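PDB 5FFP: immunity 23 family protein from Burkholderia dolosa AU0158, which probably protects its own cell by neutralising the toxin of a contact-dependent growth inhibition system, as expected of a CdiI immunity protein. Local coordinates for residues F9-D14 and L29-G34; K36-S41 and E103-E108. All coordinates share one frame; numbering follows the deposited sequence.

How the contacts relate
From the N terminus, the chain lays down strand 9-15, leaves through a loop and returns along strand 26-33; contact 1 closes there as an antiparallel hairpin. A turn after Gly34 then leads straight into strand 36-44, where contact 2 opens. The two contacts follow one another in series, their centres about 9 Å apart, and meet through strands 26-33 and 36-44, neighbours in one antiparallel sheet. Probable hydrogen bonds from Ser40 N to Leu29 O and from Tyr31 N to Val38 O join them. Contact 2 closes a much longer loop, with helices 45-52, 65-69 and 72-83 inside it, and brings helix 103-108 against the strand that borders this sheet.

Contact 1 (F9-D14 and L29-G34); sequences FAIWCD and LGYFMG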
ATOM      1  N   PHE A   9     -10.701  -3.629 -26.777  1.00 30.88           N
ATOM      2  CA  PHE A   9      -9.746  -4.282 -25.888  1.00 29.93           C
ATOM      3  C   PHE A   9      -9.460  -5.722 -26.296  1.00 28.57           C
ATOM      4  O   PHE A   9     -10.376  -6.511 -26.553  1.00 29.31           O
ATOM      5  CB  PHE A   9     -10.246  -4.248 -24.429  1.00 31.97           C
ATOM      6  CG  PHE A   9      -9.356  -4.975 -23.486  1.00 31.27           C
ATOM      7  CD1 PHE A   9      -8.051  -4.540 -23.274  1.00 29.97           C
ATOM      8  CD2 PHE A   9      -9.774  -6.142 -22.866  1.00 32.20           C
ATOM      9  CE1 PHE A   9      -7.202  -5.237 -22.441  1.00 29.17           C
ATOM     10  CE2 PHE A   9      -8.926  -6.835 -22.013  1.00 31.55           C
ATOM     11  CZ  PHE A   9      -7.651  -6.376 -21.800  1.00 29.99           C
ATOM     12  N   ALA A  10      -8.182  -6.068 -26.340  1.00 26.82           N
ATOM     13  CA  ALA A  10      -7.797  -7.442 -26.590  1.00 26.04           C
ATOM     14  C   ALA A  10      -6.518  -7.754 -25.855  1.00 25.07           C
ATOM     15  O   ALA A  10      -5.755  -6.842 -25.514  1.00 24.38           O
ATOM     16  CB  ALA A  10      -7.603  -7.667 -28.070  1.00 25.17           C
ATOM     17  N   ILE A  11      -6.286  -9.057 -25.652  1.00 25.10           N
ATOM     18  CA  ILE A  11      -5.033  -9.566 -25.124  1.00 23.93           C
ATOM     19  C   ILE A  11      -4.443 -10.443 -26.165  1.00 23.03           C
ATOM     20  O   ILE A  11      -5.122 -11.345 -26.679  1.00 24.65           O
ATOM     21  CB  ILE A  11      -5.252 -10.403 -23.849  1.00 25.42           C
ATOM     22  CG1 ILE A  11      -6.009  -9.551 -22.814  1.00 26.89           C
ATOM     23  CG2 ILE A  11      -3.909 -10.822 -23.238  1.00 24.38           C
ATOM     24  CD1 ILE A  11      -6.339 -10.281 -21.553  1.00 28.62           C
ATOM     25  N   TRP A  12      -3.173 -10.203 -26.462  1.00 21.20           N
ATOM     26  CA  TRP A  12      -2.417 -10.997 -27.364  1.00 20.38           C
ATOM     27  C   TRP A  12      -1.305 -11.681 -26.553  1.00 20.23           C
ATOM     28  O   TRP A  12      -0.479 -10.969 -25.924  1.00 19.53           O
ATOM     29  CB  TRP A  12      -1.788 -10.046 -28.381  1.00 19.33           C
ATOM     30  CG  TRP A  12      -1.336 -10.655 -29.671  1.00 19.10           C
ATOM     31  CD1 TRP A  12      -1.590 -11.898 -30.122  1.00 19.91           C
ATOM     32  CD2 TRP A  12      -0.661  -9.980 -30.725  1.00 18.68           C
ATOM     33  NE1 TRP A  12      -1.044 -12.065 -31.369  1.00 20.17           N
ATOM     34  CE2 TRP A  12      -0.466 -10.893 -31.752  1.00 19.28           C
ATOM     35  CE3 TRP A  12      -0.141  -8.691 -30.870  1.00 18.40           C
ATOM     36  CZ2 TRP A  12       0.216 -10.572 -32.919  1.00 19.65           C
ATOM     37  CZ3 TRP A  12       0.574  -8.378 -32.035  1.00 18.60           C
ATOM     38  CH2 TRP A  12       0.734  -9.306 -33.031  1.00 19.19           C
ATOM     39  N   CYS A  13      -1.242 -13.017 -26.564  1.00 20.95           N
ATOM     40  CA  CYS A  13      -0.113 -13.705 -25.920  1.00 20.82           C
ATOM     41  C   CYS A  13       0.354 -15.035 -26.571  1.00 21.89           C
ATOM     42  O   CYS A  13      -0.418 -15.735 -27.266  1.00 23.18           O
ATOM     43  CB  CYS A  13      -0.397 -13.873 -24.420  1.00 21.48           C
ATOM     44  SG  CYS A  13      -1.886 -14.793 -24.002  1.00 23.44           S
ATOM     45  N   ASP A  14       1.661 -15.315 -26.452  1.00 21.51           N
ATOM     46  CA  ASP A  14       2.227 -16.553 -26.927  1.00 22.55           C
ATOM     47  C   ASP A  14       3.523 -16.873 -26.178  1.00 21.95           C
ATOM     48  O   ASP A  14       4.354 -16.013 -25.972  1.00 20.70           O
ATOM     49  CB  ASP A  14       2.569 -16.449 -28.422  1.00 23.34           C
ATOM     50  CG  ASP A  14       1.401 -16.749 -29.333  1.00 24.93           C
ATOM     51  OD1 ASP A  14       0.865 -17.879 -29.294  1.00 26.78           O
ATOM     52  OD2 ASP A  14       0.998 -15.825 -30.079  1.00 24.61           O
ATOM     53  N   LEU A  29       3.240 -10.999 -24.023  1.00 19.80           N
ATOM     54  CA  LEU A  29       1.901 -10.634 -23.643  1.00 20.40           C
ATOM     55  C   LEU A  29       1.708  -9.143 -23.839  1.00 20.89           C
ATOM     56  O   LEU A  29       2.573  -8.331 -23.503  1.00 21.05           O
ATOM     57  CB  LEU A  29       1.631 -10.985 -22.199  1.00 20.99           C
ATOM     58  CG  LEU A  29       0.203 -10.741 -21.765  1.00 21.84           C
ATOM     59  CD1 LEU A  29      -0.250 -11.825 -20.812  1.00 23.10           C
ATOM     60  CD2 LEU A  29       0.060  -9.398 -21.115  1.00 22.54           C
ATOM     61  N   GLY A  30       0.590  -8.802 -24.465  1.00 21.43           N
ATOM     62  CA  GLY A  30       0.282  -7.413 -24.728  1.00 22.13           C
ATOM     63  C   GLY A  30      -1.195  -7.209 -24.581  1.00 22.75           C
ATOM     64  O   GLY A  30      -1.954  -8.143 -24.737  1.00 23.71           O
ATOM     65  N   TYR A  31      -1.562  -5.995 -24.247  1.00 23.52           N
ATOM     66  CA  TYR A  31      -2.931  -5.501 -24.246  1.00 24.83           C
ATOM     67  C   TYR A  31      -3.035  -4.522 -25.441  1.00 25.15           C
ATOM     68  O   TYR A  31      -2.197  -3.597 -25.579  1.00 25.18           O
ATOM     69  CB  TYR A  31      -3.197  -4.692 -22.979  1.00 26.42           C
ATOM     70  CG  TYR A  31      -3.486  -5.429 -21.704  1.00 27.51           C
ATOM     71  CD1 TYR A  31      -3.321  -6.803 -21.577  1.00 27.00           C
ATOM     72  CD2 TYR A  31      -3.865  -4.733 -20.602  1.00 29.82           C
ATOM     73  CE1 TYR A  31      -3.575  -7.459 -20.390  1.00 28.13           C
ATOM     74  CE2 TYR A  31      -4.109  -5.377 -19.411  1.00 31.37           C
ATOM     75  CZ  TYR A  31      -3.949  -6.745 -19.315  1.00 30.33           C
ATOM     76  OH  TYR A  31      -4.223  -7.354 -18.105  1.00 32.45           O
ATOM     77  N   PHE A  32      -4.023  -4.740 -26.303  1.00 25.48           N
ATOM     78  CA  PHE A  32      -4.468  -3.712 -27.266  1.00 26.36           C
ATOM     79  C   PHE A  32      -5.593  -2.911 -26.600  1.00 28.87           C
ATOM     80  O   PHE A  32      -6.550  -3.476 -26.078  1.00 29.02           O
ATOM     81  CB  PHE A  32      -5.091  -4.318 -28.515  1.00 25.47           C
ATOM     82  CG  PHE A  32      -4.121  -4.810 -29.515  1.00 23.87           C
ATOM     83  CD1 PHE A  32      -3.577  -3.954 -30.431  1.00 23.87           C
ATOM     84  CD2 PHE A  32      -3.824  -6.153 -29.589  1.00 23.17           C
ATOM     85  CE1 PHE A  32      -2.676  -4.421 -31.372  1.00 23.47           C
ATOM     86  CE2 PHE A  32      -2.926  -6.640 -30.511  1.00 22.58           C
ATOM     87  CZ  PHE A  32      -2.352  -5.774 -31.418  1.00 22.79           C
HETATM   88  N   MSE A  33      -5.472  -1.599 -26.651  1.00 31.62           N
HETATM   89  CA  MSE A  33      -6.437  -0.720 -26.027  1.00 35.97           C
HETATM   90  C   MSE A  33      -6.676   0.399 -27.011  1.00 36.58           C
HETATM   91  O   MSE A  33      -5.742   1.155 -27.359  1.00 36.06           O
HETATM   92  CB  MSE A  33      -5.860  -0.239 -24.697  1.00 39.39           C
HETATM   93  CG  MSE A  33      -5.322  -1.386 -23.839  1.00 40.53           C
HETATM   94 SE   MSE A  33      -4.618  -0.614 -22.167  1.00 49.32          SE
HETATM   95  CE  MSE A  33      -2.864  -0.021 -22.858  1.00 46.96           C
ATOM     96  N   GLY A  34      -7.914   0.475 -27.506  1.00 37.27           N
ATOM     97  CA  GLY A  34      -8.313   1.439 -28.567  1.00 37.81           C
ATOM     98  C   GLY A  34      -7.369   1.493 -29.732  1.00 36.44           C
ATOM     99  O   GLY A  34      -7.039   2.570 -30.226  1.00 36.99           O
TER
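Four backbone hydrogen bonds zip strand 9-14 to strand 29-33, two in each hydrogen-bonded pair. Ala10 N gives to Phe32 O at 3.1 Å, in the carbonyl plane on a lone pair, whereas Phe32 N reaches Ala10 O from above that carbonyl's plane. Trp12 and Gly30 repeat the exchange, Gly30 N meeting Trp12 O at 2.8 Å nearly along the C=O axis. CA-H...O contacts fill the gaps between.

Aromatic contacts differ on the two faces. Phe9 has its CG anti to the backbone N (chi1 176°). Its CE1 edge drives into one face of the Tyr31 ring, 3.8 Å from Tyr31 CG. With planes at 88°, this is a T-shaped pair. On the other face, Trp12 and Phe32 run side by side, their rings slid so far that they barely overlap, touching at Trp12 CE3 and Phe32 CE2 (3.5 Å).

Apolar packing continues the buried face: Ile11 CG1 lies 4.0 Å from Tyr31 CE1, and Cys13 CB meets Leu29 CG. Helix 143-154 covers Phe9 and Ile11, while Tyr31 OH is hydrogen-bonded to Val100 O. The whole is an antiparallel beta hairpin with one side turned to the core.

Contact 2 (K36-S41 and E103-E108); sequences KLVWSS and ESLSDE
Ser104 OG is held by a hydrogen bond to Asp48 OD2 of helix 45-52, and Ser40 OG by one to Asn42 N, just beyond the segment. The CB of Ser104 points toward the strand and lies 3.8 Å from Ser40 OG; chi1 (47°) puts Ser104 OG in the crowded position between backbone N and carbonyl carbon. Ser40 OG stands anti to its own backbone N (chi1 163°). The two serines therefore meet through carbon and oxygen in van der Waals contact, each hydroxyl having its hydrogen-bond partner elsewhere.

Leu105 fills the middle. Its CD2 methyl ends against the strand backbone, 3.9 Å from both Val38 O and Trp39 C, and lies 4.5 Å from Val38 CG2. Farther along, Glu108 extends its chain beyond CG and brings its carboxylate alongside the strand, OE1 3.7 Å from Ser40 CB.

The strand and helix segments cross almost at right angles, 94° with axes 7.9 Å apart, so the helical segment 103-108 crosses the strand near Ser40. Val38 is covered further by Tyr110 and Ile112 of strand 110-117. Glu108 OE1 and Trp39 O, both acceptors, stand only 3.0 Å apart; if the carboxylate is ionised, their closeness should be repulsive and may raise its pKa, while apolar and van der Waals packing carries the contact.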
ATOM      1  N   LYS A  36      -4.135   0.837 -29.670  1.00 36.47           N
ATOM      2  CA  LYS A  36      -2.766   0.974 -29.229  1.00 36.56           C
ATOM      3  C   LYS A  36      -2.353  -0.315 -28.540  1.00 33.73           C
ATOM      4  O   LYS A  36      -3.185  -0.979 -27.909  1.00 33.07           O
ATOM      5  CB  LYS A  36      -2.657   2.176 -28.291  1.00 40.75           C
ATOM      6  CG  LYS A  36      -1.245   2.445 -27.783  1.00 43.79           C
ATOM      7  CD  LYS A  36      -1.075   3.893 -27.300  1.00 48.60           C
ATOM      8  CE  LYS A  36       0.388   4.259 -27.006  1.00 50.11           C
ATOM      9  NZ  LYS A  36       0.932   3.503 -25.855  1.00 48.56           N
ATOM     10  N   LEU A  37      -1.073  -0.678 -28.666  1.00 31.47           N
ATOM     11  CA  LEU A  37      -0.537  -1.911 -28.066  1.00 28.28           C
ATOM     12  C   LEU A  37       0.574  -1.588 -27.071  1.00 28.24           C
ATOM     13  O   LEU A  37       1.522  -0.866 -27.380  1.00 28.51           O
ATOM     14  CB  LEU A  37       0.007  -2.846 -29.144  1.00 26.85           C
ATOM     15  CG  LEU A  37       0.575  -4.218 -28.712  1.00 25.26           C
ATOM     16  CD1 LEU A  37      -0.507  -5.091 -28.118  1.00 24.49           C
ATOM     17  CD2 LEU A  37       1.245  -4.944 -29.874  1.00 24.47           C
ATOM     18  N   VAL A  38       0.435  -2.117 -25.859  1.00 27.54           N
ATOM     19  CA  VAL A  38       1.517  -2.116 -24.885  1.00 27.34           C
ATOM     20  C   VAL A  38       1.832  -3.578 -24.618  1.00 24.96           C
ATOM     21  O   VAL A  38       0.938  -4.401 -24.443  1.00 24.09           O
ATOM     22  CB  VAL A  38       1.163  -1.313 -23.607  1.00 29.67           C
ATOM     23  CG1 VAL A  38       0.860   0.139 -23.951  1.00 31.76           C
ATOM     24  CG2 VAL A  38      -0.023  -1.916 -22.869  1.00 29.95           C
ATOM     25  N   TRP A  39       3.106  -3.922 -24.642  1.00 23.96           N
ATOM     26  CA  TRP A  39       3.488  -5.318 -24.654  1.00 22.29           C
ATOM     27  C   TRP A  39       4.799  -5.531 -23.897  1.00 22.58           C
ATOM     28  O   TRP A  39       5.568  -4.576 -23.615  1.00 24.16           O
ATOM     29  CB  TRP A  39       3.622  -5.817 -26.111  1.00 21.50           C
ATOM     30  CG  TRP A  39       4.696  -5.157 -26.874  1.00 21.70           C
ATOM     31  CD1 TRP A  39       4.568  -4.066 -27.674  1.00 22.68           C
ATOM     32  CD2 TRP A  39       6.066  -5.543 -26.939  1.00 21.65           C
ATOM     33  NE1 TRP A  39       5.777  -3.735 -28.219  1.00 23.38           N
ATOM     34  CE2 TRP A  39       6.720  -4.625 -27.780  1.00 22.63           C
ATOM     35  CE3 TRP A  39       6.809  -6.602 -26.390  1.00 21.28           C
ATOM     36  CZ2 TRP A  39       8.085  -4.696 -28.049  1.00 23.38           C
ATOM     37  CZ3 TRP A  39       8.203  -6.669 -26.651  1.00 21.50           C
ATOM     38  CH2 TRP A  39       8.808  -5.726 -27.475  1.00 22.79           C
ATOM     39  N   SER A  40       5.052  -6.788 -23.568  1.00 21.26           N
ATOM     40  CA  SER A  40       6.269  -7.184 -22.901  1.00 21.09           C
ATOM     41  C   SER A  40       6.659  -8.520 -23.437  1.00 19.85           C
ATOM     42  O   SER A  40       5.807  -9.368 -23.628  1.00 19.05           O
ATOM     43  CB  SER A  40       6.011  -7.357 -21.387  1.00 21.72           C
ATOM     44  OG  SER A  40       7.040  -8.090 -20.811  1.00 21.63           O
ATOM     45  N   SER A  41       7.957  -8.714 -23.657  1.00 20.01           N
ATOM     46  CA  SER A  41       8.453 -10.004 -24.013  1.00 19.69           C
ATOM     47  C   SER A  41       9.104 -10.669 -22.804  1.00 19.92           C
ATOM     48  O   SER A  41      10.066 -11.412 -22.962  1.00 20.22           O
ATOM     49  CB  SER A  41       9.468  -9.873 -25.132  1.00 20.36           C
ATOM     50  OG  SER A  41      10.580  -9.098 -24.708  1.00 21.04           O
ATOM     51  N   GLU A 103       1.134  -8.705 -14.613  1.00 49.88           N
ATOM     52  CA  GLU A 103       2.377  -8.446 -13.859  1.00 51.06           C
ATOM     53  C   GLU A 103       3.543  -8.107 -14.775  1.00 51.60           C
ATOM     54  O   GLU A 103       4.359  -7.254 -14.448  1.00 52.09           O
ATOM     55  CB  GLU A 103       2.814  -9.656 -12.986  1.00 53.57           C
ATOM     56  CG  GLU A 103       2.045  -9.854 -11.683  1.00 53.67           C
ATOM     57  CD  GLU A 103       2.582 -11.003 -10.795  1.00 56.47           C
ATOM     58  OE1 GLU A 103       1.773 -11.638 -10.063  1.00 56.81           O
ATOM     59  OE2 GLU A 103       3.812 -11.278 -10.818  1.00 58.70           O
ATOM     60  N   SER A 104       3.643  -8.781 -15.914  1.00 51.74           N
ATOM     61  CA  SER A 104       4.732  -8.473 -16.833  1.00 52.83           C
ATOM     62  C   SER A 104       4.613  -7.010 -17.248  1.00 51.13           C
ATOM     63  O   SER A 104       5.622  -6.326 -17.350  1.00 52.36           O
ATOM     64  CB  SER A 104       4.758  -9.436 -18.030  1.00 53.63           C
ATOM     65  OG  SER A 104       3.471  -9.610 -18.597  1.00 51.72           O
ATOM     66  N   LEU A 105       3.379  -6.533 -17.454  1.00 48.70           N
ATOM     67  CA  LEU A 105       3.164  -5.153 -17.900  1.00 47.81           C
ATOM     68  C   LEU A 105       3.445  -4.137 -16.792  1.00 48.32           C
ATOM     69  O   LEU A 105       4.206  -3.210 -17.002  1.00 49.34           O
ATOM     70  CB  LEU A 105       1.760  -4.952 -18.472  1.00 45.75           C
ATOM     71  CG  LEU A 105       1.434  -5.757 -19.732  1.00 45.57           C
ATOM     72  CD1 LEU A 105      -0.065  -5.654 -20.018  1.00 44.14           C
ATOM     73  CD2 LEU A 105       2.245  -5.273 -20.926  1.00 46.27           C
ATOM     74  N   SER A 106       2.862  -4.328 -15.612  1.00 48.06           N
ATOM     75  CA  SER A 106       3.244  -3.545 -14.413  1.00 49.10           C
ATOM     76  C   SER A 106       4.731  -3.469 -14.159  1.00 52.03           C
ATOM     77  O   SER A 106       5.255  -2.427 -13.763  1.00 53.04           O
ATOM     78  CB  SER A 106       2.695  -4.221 -13.152  1.00 48.68           C
ATOM     79  OG  SER A 106       1.290  -4.260 -13.129  1.00 47.24           O
ATOM     80  N   ASP A 107       5.399  -4.605 -14.323  1.00 54.08           N
ATOM     81  CA  ASP A 107       6.788  -4.696 -13.962  1.00 57.71           C
ATOM     82  C   ASP A 107       7.662  -3.901 -14.919  1.00 59.93           C
ATOM     83  O   ASP A 107       8.747  -3.456 -14.555  1.00 62.79           O
ATOM     84  CB  ASP A 107       7.218  -6.171 -13.835  1.00 59.65           C
ATOM     85  CG  ASP A 107       6.827  -6.788 -12.444  1.00 59.59           C
ATOM     86  OD1 ASP A 107       6.041  -6.155 -11.704  1.00 57.47           O
ATOM     87  OD2 ASP A 107       7.306  -7.901 -12.105  1.00 61.75           O
ATOM     88  N   GLU A 108       7.188  -3.714 -16.142  1.00 40.92           N
ATOM     89  CA  GLU A 108       7.839  -2.800 -17.072  1.00 42.51           C
ATOM     90  C   GLU A 108       7.469  -1.342 -16.794  1.00 41.68           C
ATOM     91  O   GLU A 108       8.213  -0.436 -17.146  1.00 43.93           O
ATOM     92  CB  GLU A 108       7.444  -3.124 -18.502  1.00 42.61           C
ATOM     93  CG  GLU A 108       8.213  -4.273 -19.090  1.00 45.68           C
ATOM     94  CD  GLU A 108       8.057  -4.297 -20.584  1.00 47.03           C
ATOM     95  OE1 GLU A 108       7.003  -3.802 -21.054  1.00 45.35           O
ATOM     96  OE2 GLU A 108       8.975  -4.807 -21.275  1.00 50.60           O
TER